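Local structure of L-isoleucine-4-hydroxylase (Bacillus thuringiensis, 6LNH) at residues R127-F132 and F178-N183; I147-V152 and L241-S246; N186-G191 and T226-E231. The protein catalyses the iron(II)- and 2-oxoglutarate-dependent hydroxylation of L-isoleucine to (4S)-4-hydroxy-L-isoleucine, and also acts on several related amino acids. All coordinates share one frame; numbering follows the deposited sequence.

Contact 1 (R127-F132 and F178-N183)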
# COMPACT_ATOMS: atom_id res chain seq x y z
N ARG C 127 -16.91 21.62 -17.08
CA ARG C 127 -18.27 22.13 -16.96
C ARG C 127 -18.83 21.90 -15.57
O ARG C 127 -19.57 22.74 -15.04
CB ARG C 127 -19.16 21.51 -18.04
CG ARG C 127 -18.94 22.11 -19.43
CD ARG C 127 -18.69 23.63 -19.37
NE ARG C 127 -17.65 24.06 -20.30
CZ ARG C 127 -17.10 25.27 -20.29
NH1 ARG C 127 -17.50 26.18 -19.41
NH2 ARG C 127 -16.16 25.58 -21.17
N PHE C 128 -18.52 20.75 -14.96
CA PHE C 128 -18.93 20.54 -13.57
C PHE C 128 -18.28 21.57 -12.66
O PHE C 128 -18.94 22.17 -11.80
CB PHE C 128 -18.58 19.13 -13.10
CG PHE C 128 -18.78 18.94 -11.62
CD1 PHE C 128 -20.03 18.62 -11.12
CD2 PHE C 128 -17.74 19.12 -10.73
CE1 PHE C 128 -20.24 18.47 -9.77
CE2 PHE C 128 -17.93 18.97 -9.37
CZ PHE C 128 -19.18 18.65 -8.89
N ASP C 129 -16.97 21.78 -12.82
CA ASP C 129 -16.26 22.73 -11.97
C ASP C 129 -16.82 24.14 -12.14
O ASP C 129 -16.99 24.87 -11.17
CB ASP C 129 -14.76 22.72 -12.29
CG ASP C 129 -14.11 21.39 -11.99
OD1 ASP C 129 -14.77 20.52 -11.38
OD2 ASP C 129 -12.93 21.21 -12.37
N THR C 130 -17.11 24.52 -13.39
CA THR C 130 -17.66 25.84 -13.66
C THR C 130 -19.02 26.01 -13.00
O THR C 130 -19.31 27.06 -12.41
CB THR C 130 -17.74 26.08 -15.16
OG1 THR C 130 -16.44 25.90 -15.74
CG2 THR C 130 -18.22 27.48 -15.45
N GLU C 131 -19.88 25.00 -13.11
CA GLU C 131 -21.21 25.09 -12.52
C GLU C 131 -21.14 25.15 -11.00
O GLU C 131 -21.96 25.82 -10.36
CB GLU C 131 -22.06 23.90 -12.98
CG GLU C 131 -23.40 23.76 -12.28
CD GLU C 131 -24.20 22.57 -12.82
OE1 GLU C 131 -24.15 22.33 -14.04
OE2 GLU C 131 -24.87 21.89 -12.01
N PHE C 132 -20.16 24.47 -10.41
CA PHE C 132 -19.95 24.56 -8.97
C PHE C 132 -19.41 25.93 -8.57
O PHE C 132 -19.88 26.53 -7.60
CB PHE C 132 -19.00 23.44 -8.52
CG PHE C 132 -18.75 23.38 -7.02
CD1 PHE C 132 -18.11 24.41 -6.34
CD2 PHE C 132 -19.13 22.26 -6.30
CE1 PHE C 132 -17.89 24.34 -4.98
CE2 PHE C 132 -18.90 22.17 -4.94
CZ PHE C 132 -18.28 23.22 -4.28
N PHE C 178 -9.88 23.73 -8.32
CA PHE C 178 -10.24 22.31 -8.33
C PHE C 178 -8.99 21.48 -8.60
O PHE C 178 -8.31 21.69 -9.61
CB PHE C 178 -11.30 22.02 -9.40
CG PHE C 178 -12.68 22.51 -9.04
CD1 PHE C 178 -13.00 23.85 -9.11
CD2 PHE C 178 -13.66 21.61 -8.65
CE1 PHE C 178 -14.27 24.30 -8.78
CE2 PHE C 178 -14.93 22.05 -8.32
CZ PHE C 178 -15.23 23.39 -8.38
N LEU C 179 -8.70 20.54 -7.70
CA LEU C 179 -7.60 19.59 -7.85
C LEU C 179 -8.18 18.23 -8.21
O LEU C 179 -8.87 17.61 -7.38
CB LEU C 179 -6.77 19.53 -6.57
CG LEU C 179 -5.60 18.55 -6.50
CD1 LEU C 179 -4.63 18.82 -7.62
CD2 LEU C 179 -4.89 18.66 -5.16
N HIS C 180 -7.92 17.76 -9.42
CA HIS C 180 -8.37 16.45 -9.88
C HIS C 180 -7.15 15.55 -10.06
O HIS C 180 -6.27 15.84 -10.87
CB HIS C 180 -9.15 16.55 -11.19
CG HIS C 180 -10.25 17.57 -11.16
ND1 HIS C 180 -11.48 17.32 -10.59
CD2 HIS C 180 -10.31 18.83 -11.64
CE1 HIS C 180 -12.24 18.39 -10.71
NE2 HIS C 180 -11.56 19.32 -11.35
N LEU C 181 -7.10 14.45 -9.30
CA LEU C 181 -6.09 13.43 -9.53
C LEU C 181 -6.38 12.70 -10.83
O LEU C 181 -7.49 12.21 -11.05
CB LEU C 181 -6.05 12.45 -8.36
CG LEU C 181 -5.03 11.32 -8.44
CD1 LEU C 181 -3.61 11.88 -8.52
CD2 LEU C 181 -5.18 10.39 -7.26
N MET C 182 -5.37 12.61 -11.70
CA MET C 182 -5.49 11.88 -12.95
C MET C 182 -4.81 10.52 -12.92
O MET C 182 -5.33 9.56 -13.49
CB MET C 182 -4.92 12.71 -14.10
CG MET C 182 -5.65 14.02 -14.32
SD MET C 182 -7.39 13.79 -14.75
CE MET C 182 -7.24 13.04 -16.36
N ASN C 183 -3.66 10.41 -12.26
CA ASN C 183 -2.91 9.16 -12.22
C ASN C 183 -1.81 9.27 -11.18
O ASN C 183 -1.29 10.36 -10.91
CB ASN C 183 -2.31 8.81 -13.59
CG ASN C 183 -2.04 7.32 -13.74
OD1 ASN C 183 -2.24 6.55 -12.80
ND2 ASN C 183 -1.59 6.91 -14.92
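Asp129 OD2 accepts a short hydrogen bond from His180 NE2, 2.5 Å long with an N-H...O angle of 151°. The two side chains meet tip to tip. The donor approaches the syn side of OD2, and the carboxylate and imidazole planes nearly coincide. His180 ND1 is hydrogen-bonded to Thr214 OG1, so both ring nitrogens are held and the rotation of the imidazole is fixed. The nearby carboxylate would be expected to polarise the ring.

The same aspartate also stacks on Phe178. Its CG is anti to the carbonyl carbon, and this places CG over one face of the phenyl ring, toward the rim. Asp129 CB makes a CH-pi contact, 3.7 Å from the centroid of the Phe178 ring. The carboxylate lies almost parallel to that ring, with Asp129 OD1 3.1 Å from Phe178 CD2.

Phe132 meets the Phe178 ring at its edge. The pair is an offset edge-to-face stack with planes at 88°. The edge of Phe178 is turned toward the face of Phe132, and Phe178 CZ lies 3.7 Å from Phe132 CD1. Phe128 adds a looser apolar touch.

Segment 127-132 of helix 120-134 runs at 153° to segment 178-183 of strand 176-184, with the axes 10.7 Å apart at their closest. The strand runs between strands 214-218 and 236-247 of the large sheet. Asp129 also touches Val243 of the latter, and Phe178 touches Val216 of the former.

Contact 2 (I147-V152 and L241-S246)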
# COMPACT_ATOMS: atom_id res chain seq x y z
N ILE C 147 -10.97 30.92 -16.62
CA ILE C 147 -11.03 29.53 -16.17
C ILE C 147 -9.72 28.87 -16.60
O ILE C 147 -9.55 28.51 -17.76
CB ILE C 147 -12.25 28.79 -16.73
CG1 ILE C 147 -13.54 29.44 -16.21
CG2 ILE C 147 -12.21 27.32 -16.33
CD1 ILE C 147 -14.80 28.84 -16.80
N GLY C 148 -8.80 28.69 -15.65
CA GLY C 148 -7.49 28.14 -15.96
C GLY C 148 -7.43 26.63 -15.79
O GLY C 148 -8.03 26.06 -14.88
N LEU C 149 -6.70 25.99 -16.70
CA LEU C 149 -6.51 24.54 -16.69
C LEU C 149 -5.01 24.27 -16.62
O LEU C 149 -4.26 24.66 -17.52
CB LEU C 149 -7.12 23.89 -17.93
CG LEU C 149 -8.61 23.54 -17.86
CD1 LEU C 149 -9.47 24.79 -18.02
CD2 LEU C 149 -8.96 22.50 -18.92
N HIS C 150 -4.59 23.57 -15.57
CA HIS C 150 -3.18 23.23 -15.38
C HIS C 150 -3.03 21.72 -15.40
O HIS C 150 -3.56 21.02 -14.54
CB HIS C 150 -2.66 23.80 -14.06
CG HIS C 150 -2.60 25.30 -14.02
ND1 HIS C 150 -1.50 26.01 -14.41
CD2 HIS C 150 -3.52 26.21 -13.62
CE1 HIS C 150 -1.73 27.30 -14.26
NE2 HIS C 150 -2.96 27.45 -13.78
N GLN C 151 -2.29 21.24 -16.40
CA GLN C 151 -1.96 19.83 -16.54
C GLN C 151 -0.55 19.65 -15.99
O GLN C 151 0.42 20.12 -16.60
CB GLN C 151 -2.05 19.43 -18.01
CG GLN C 151 -2.18 17.95 -18.31
CD GLN C 151 -2.25 17.71 -19.81
OE1 GLN C 151 -2.07 18.63 -20.60
NE2 GLN C 151 -2.50 16.47 -20.20
N VAL C 152 -0.42 18.98 -14.84
CA VAL C 152 0.85 18.87 -14.14
C VAL C 152 1.17 17.41 -13.89
O VAL C 152 0.32 16.65 -13.41
CB VAL C 152 0.85 19.64 -12.81
CG1 VAL C 152 2.25 19.66 -12.20
CG2 VAL C 152 0.33 21.06 -13.00
N LEU C 241 -4.67 17.51 -12.56
CA LEU C 241 -5.35 18.53 -13.35
C LEU C 241 -5.91 19.57 -12.40
O LEU C 241 -6.70 19.24 -11.50
CB LEU C 241 -6.47 17.93 -14.20
CG LEU C 241 -7.25 18.97 -15.01
CD1 LEU C 241 -6.39 19.56 -16.13
CD2 LEU C 241 -8.54 18.38 -15.57
N LEU C 242 -5.53 20.83 -12.59
CA LEU C 242 -6.07 21.94 -11.83
C LEU C 242 -7.01 22.75 -12.71
O LEU C 242 -6.68 23.08 -13.85
CB LEU C 242 -4.96 22.85 -11.29
CG LEU C 242 -3.98 22.31 -10.25
CD1 LEU C 242 -2.78 23.25 -10.14
CD2 LEU C 242 -4.66 22.17 -8.90
N VAL C 243 -8.19 23.07 -12.17
CA VAL C 243 -9.15 23.96 -12.83
C VAL C 243 -9.40 25.12 -11.88
O VAL C 243 -10.03 24.94 -10.83
CB VAL C 243 -10.45 23.24 -13.20
CG1 VAL C 243 -11.35 24.17 -14.00
CG2 VAL C 243 -10.16 21.97 -13.99
N THR C 244 -8.90 26.30 -12.25
CA THR C 244 -8.95 27.48 -11.40
C THR C 244 -9.89 28.53 -11.97
O THR C 244 -10.06 28.64 -13.19
CB THR C 244 -7.55 28.08 -11.23
OG1 THR C 244 -7.16 28.73 -12.44
CG2 THR C 244 -6.54 26.99 -10.90
N PHE C 245 -10.51 29.30 -11.08
CA PHE C 245 -11.41 30.38 -11.44
C PHE C 245 -10.91 31.68 -10.83
O PHE C 245 -10.83 31.81 -9.61
CB PHE C 245 -12.84 30.07 -10.99
CG PHE C 245 -13.40 28.82 -11.61
CD1 PHE C 245 -13.00 27.56 -11.18
CD2 PHE C 245 -14.31 28.90 -12.65
CE1 PHE C 245 -13.49 26.42 -11.76
CE2 PHE C 245 -14.82 27.76 -13.24
CZ PHE C 245 -14.41 26.51 -12.79
N SER C 246 -10.56 32.65 -11.69
CA SER C 246 -10.10 33.96 -11.26
C SER C 246 -10.60 35.03 -12.23
O SER C 246 -11.14 34.72 -13.30
CB SER C 246 -8.57 34.01 -11.13
OG SER C 246 -7.94 33.76 -12.37
O HOH W 1 -4.54 29.20 -13.02
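His150 and Leu242 form an antiparallel hydrogen-bonded pair, with both backbone bonds 2.8 Å long: His150 N to Leu242 O and Leu242 N to His150 O. Their side chains share one face of the sheet, and His150 CB touches Leu242 CB at 3.7 Å. Gly148 and Thr244 make the next such pair. Between these pairs, CA-H...O contacts fill the ladder, as from Val243 CA to Gly148 O at 3.1 Å.

Thr244 OG1 sits between its backbone N and carbonyl carbon (chi1 73°), 3.6 Å from Gly148 CA. Gly148 has no side chain to compete for that place. A water joins the polar ends, 2.5 Å from His150 NE2 and 2.7 Å from Thr244 OG1.

On the other face, Ile147 lies beside Val243 and Phe245. Ile147 CG1 is 3.6 Å from Phe245 CE2.

Further out, Tyr72 stacks on the His150 ring and Tyr92 meets it edge-to-face. Thr130 of helix 120-134 touches Ile147 and Phe245.

The two faces differ. One is largely apolar around Ile147, Val243 and Phe245, where helix 120-134 packs, with Gln151 bonded to Asp55 further along. On the other, the side chain of Leu242 is about 6 Å from the bound iron. That iron-facing side thus mixes apolar surface with a water-linked histidine and threonine.

Contact 3 (N186-G191 and T226-E231)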
# COMPACT_ATOMS: atom_id res chain seq x y z
N ASN C 186 2.34 3.38 -8.85
CA ASN C 186 2.29 2.58 -7.63
C ASN C 186 3.56 2.71 -6.80
O ASN C 186 3.54 2.38 -5.61
CB ASN C 186 2.06 1.11 -7.97
CG ASN C 186 3.29 0.45 -8.57
OD1 ASN C 186 4.00 1.05 -9.37
ND2 ASN C 186 3.55 -0.79 -8.18
N THR C 187 4.65 3.18 -7.39
CA THR C 187 5.90 3.36 -6.67
C THR C 187 5.99 4.70 -5.96
O THR C 187 6.98 4.95 -5.26
CB THR C 187 7.08 3.21 -7.64
OG1 THR C 187 6.94 4.15 -8.71
CG2 THR C 187 7.11 1.80 -8.21
N ALA C 188 4.99 5.57 -6.12
CA ALA C 188 5.04 6.90 -5.54
C ALA C 188 4.61 6.88 -4.08
O ALA C 188 3.74 6.11 -3.67
CB ALA C 188 4.14 7.85 -6.33
N ILE C 189 5.26 7.73 -3.29
CA ILE C 189 4.92 7.96 -1.89
C ILE C 189 4.77 9.46 -1.67
O ILE C 189 5.44 10.27 -2.32
CB ILE C 189 5.98 7.37 -0.93
CG1 ILE C 189 6.46 6.00 -1.43
CG2 ILE C 189 5.43 7.25 0.48
CD1 ILE C 189 7.24 5.20 -0.41
N GLY C 190 3.89 9.83 -0.75
CA GLY C 190 3.63 11.23 -0.50
C GLY C 190 2.57 11.79 -1.42
O GLY C 190 1.71 11.09 -1.95
N GLY C 191 2.63 13.11 -1.59
CA GLY C 191 1.61 13.80 -2.36
C GLY C 191 0.27 13.89 -1.67
O GLY C 191 -0.77 13.95 -2.34
N THR C 226 2.08 17.42 0.34
CA THR C 226 3.31 16.80 0.81
C THR C 226 4.21 16.45 -0.38
O THR C 226 3.72 16.17 -1.47
CB THR C 226 2.93 15.56 1.64
OG1 THR C 226 2.41 15.98 2.91
CG2 THR C 226 4.09 14.59 1.85
N PRO C 227 5.54 16.49 -0.19
CA PRO C 227 6.44 16.13 -1.29
C PRO C 227 6.18 14.73 -1.80
O PRO C 227 5.65 13.86 -1.10
CB PRO C 227 7.83 16.24 -0.65
CG PRO C 227 7.65 17.21 0.47
CD PRO C 227 6.28 16.93 1.00
N LEU C 228 6.57 14.50 -3.06
CA LEU C 228 6.42 13.21 -3.71
C LEU C 228 7.77 12.49 -3.72
O LEU C 228 8.78 13.07 -4.13
CB LEU C 228 5.90 13.37 -5.13
CG LEU C 228 5.43 12.09 -5.82
CD1 LEU C 228 4.12 11.61 -5.20
CD2 LEU C 228 5.28 12.30 -7.32
N GLY C 229 7.78 11.24 -3.27
CA GLY C 229 8.99 10.46 -3.22
C GLY C 229 8.79 9.06 -3.77
O GLY C 229 7.68 8.66 -4.14
N THR C 230 9.90 8.33 -3.83
CA THR C 230 9.90 6.91 -4.14
C THR C 230 11.16 6.31 -3.53
O THR C 230 12.22 6.94 -3.54
CB THR C 230 9.86 6.66 -5.66
OG1 THR C 230 9.77 5.26 -5.93
CG2 THR C 230 11.10 7.23 -6.34
N GLU C 231 11.02 5.12 -2.94
CA GLU C 231 12.16 4.30 -2.57
C GLU C 231 12.49 3.26 -3.62
O GLU C 231 13.16 2.27 -3.32
CB GLU C 231 11.89 3.65 -1.21
CG GLU C 231 11.93 4.63 -0.05
CD GLU C 231 11.40 4.03 1.23
OE1 GLU C 231 10.74 2.98 1.14
OE2 GLU C 231 11.65 4.59 2.32
O HOH W 2 8.64 3.36 -2.94
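Ile189 and Gly229 are an antiparallel hydrogen-bonded pair in the smaller sheet of this double-stranded beta-helix (cupin-type) fold. Both backbone bonds, Ile189 N to Gly229 O and Gly229 N to Ile189 O, are 2.7 Å long. The ladder is short. Gly190 with Leu228 is the adjoining non-hydrogen-bonded pair.

Beyond it, Gly191 N reaches two carbonyls. Gly191 N bonds to Pro227 O at 3.2 Å, standing well above that carbonyl plane, and more weakly to Thr226 O. Gly190 and Gly191 have positive phi, a conformation that suits glycine, and a CB on Gly190 would clash with Pro227 O. Gly190 CA also makes a CA-H...O contact to Pro227 O.

Apolar contacts are few. Leu228 CD1 packs on Ala188 CB at 3.9 Å. Thr226 CG2 rests near Gly190 CA.

Between subunits, Glu231 OE2 accepts a hydrogen bond from Ser207 N of the second subunit, and Pro227 packs on its Ile202.

At the other end of the ladder one side chain and a water meet Thr187 O. Thr230 OG1, anti to its own backbone N (chi1 -176°), donates to Thr187 O at 2.9 Å from above the carbonyl plane. The water also donates to Thr187 O, at 3.3 Å, and accepts from Glu231 N at 3.0 Å.

Contacts 1 and 2 lie side by side, with centres about 9 Å apart. They share the large antiparallel sheet, where strand 236-247 runs between strands 176-184 and 145-156. Probable backbone bonds Phe178 N to Val243 O and His180 N to Leu241 O join them. Helix 120-134, part of contact 1, also packs on contact 2. Along the chain their segments alternate. Contact 3 is in the smaller sheet, its centre about 23 Å from either other centre. It follows contact 1 in the chain and falls wholly between the two segments of contact 2. Contact 3 joins the far end of the strand carrying the iron ligand His223 to strand 189-196, while contacts 1 and 2 build the large sheet and its helical cover.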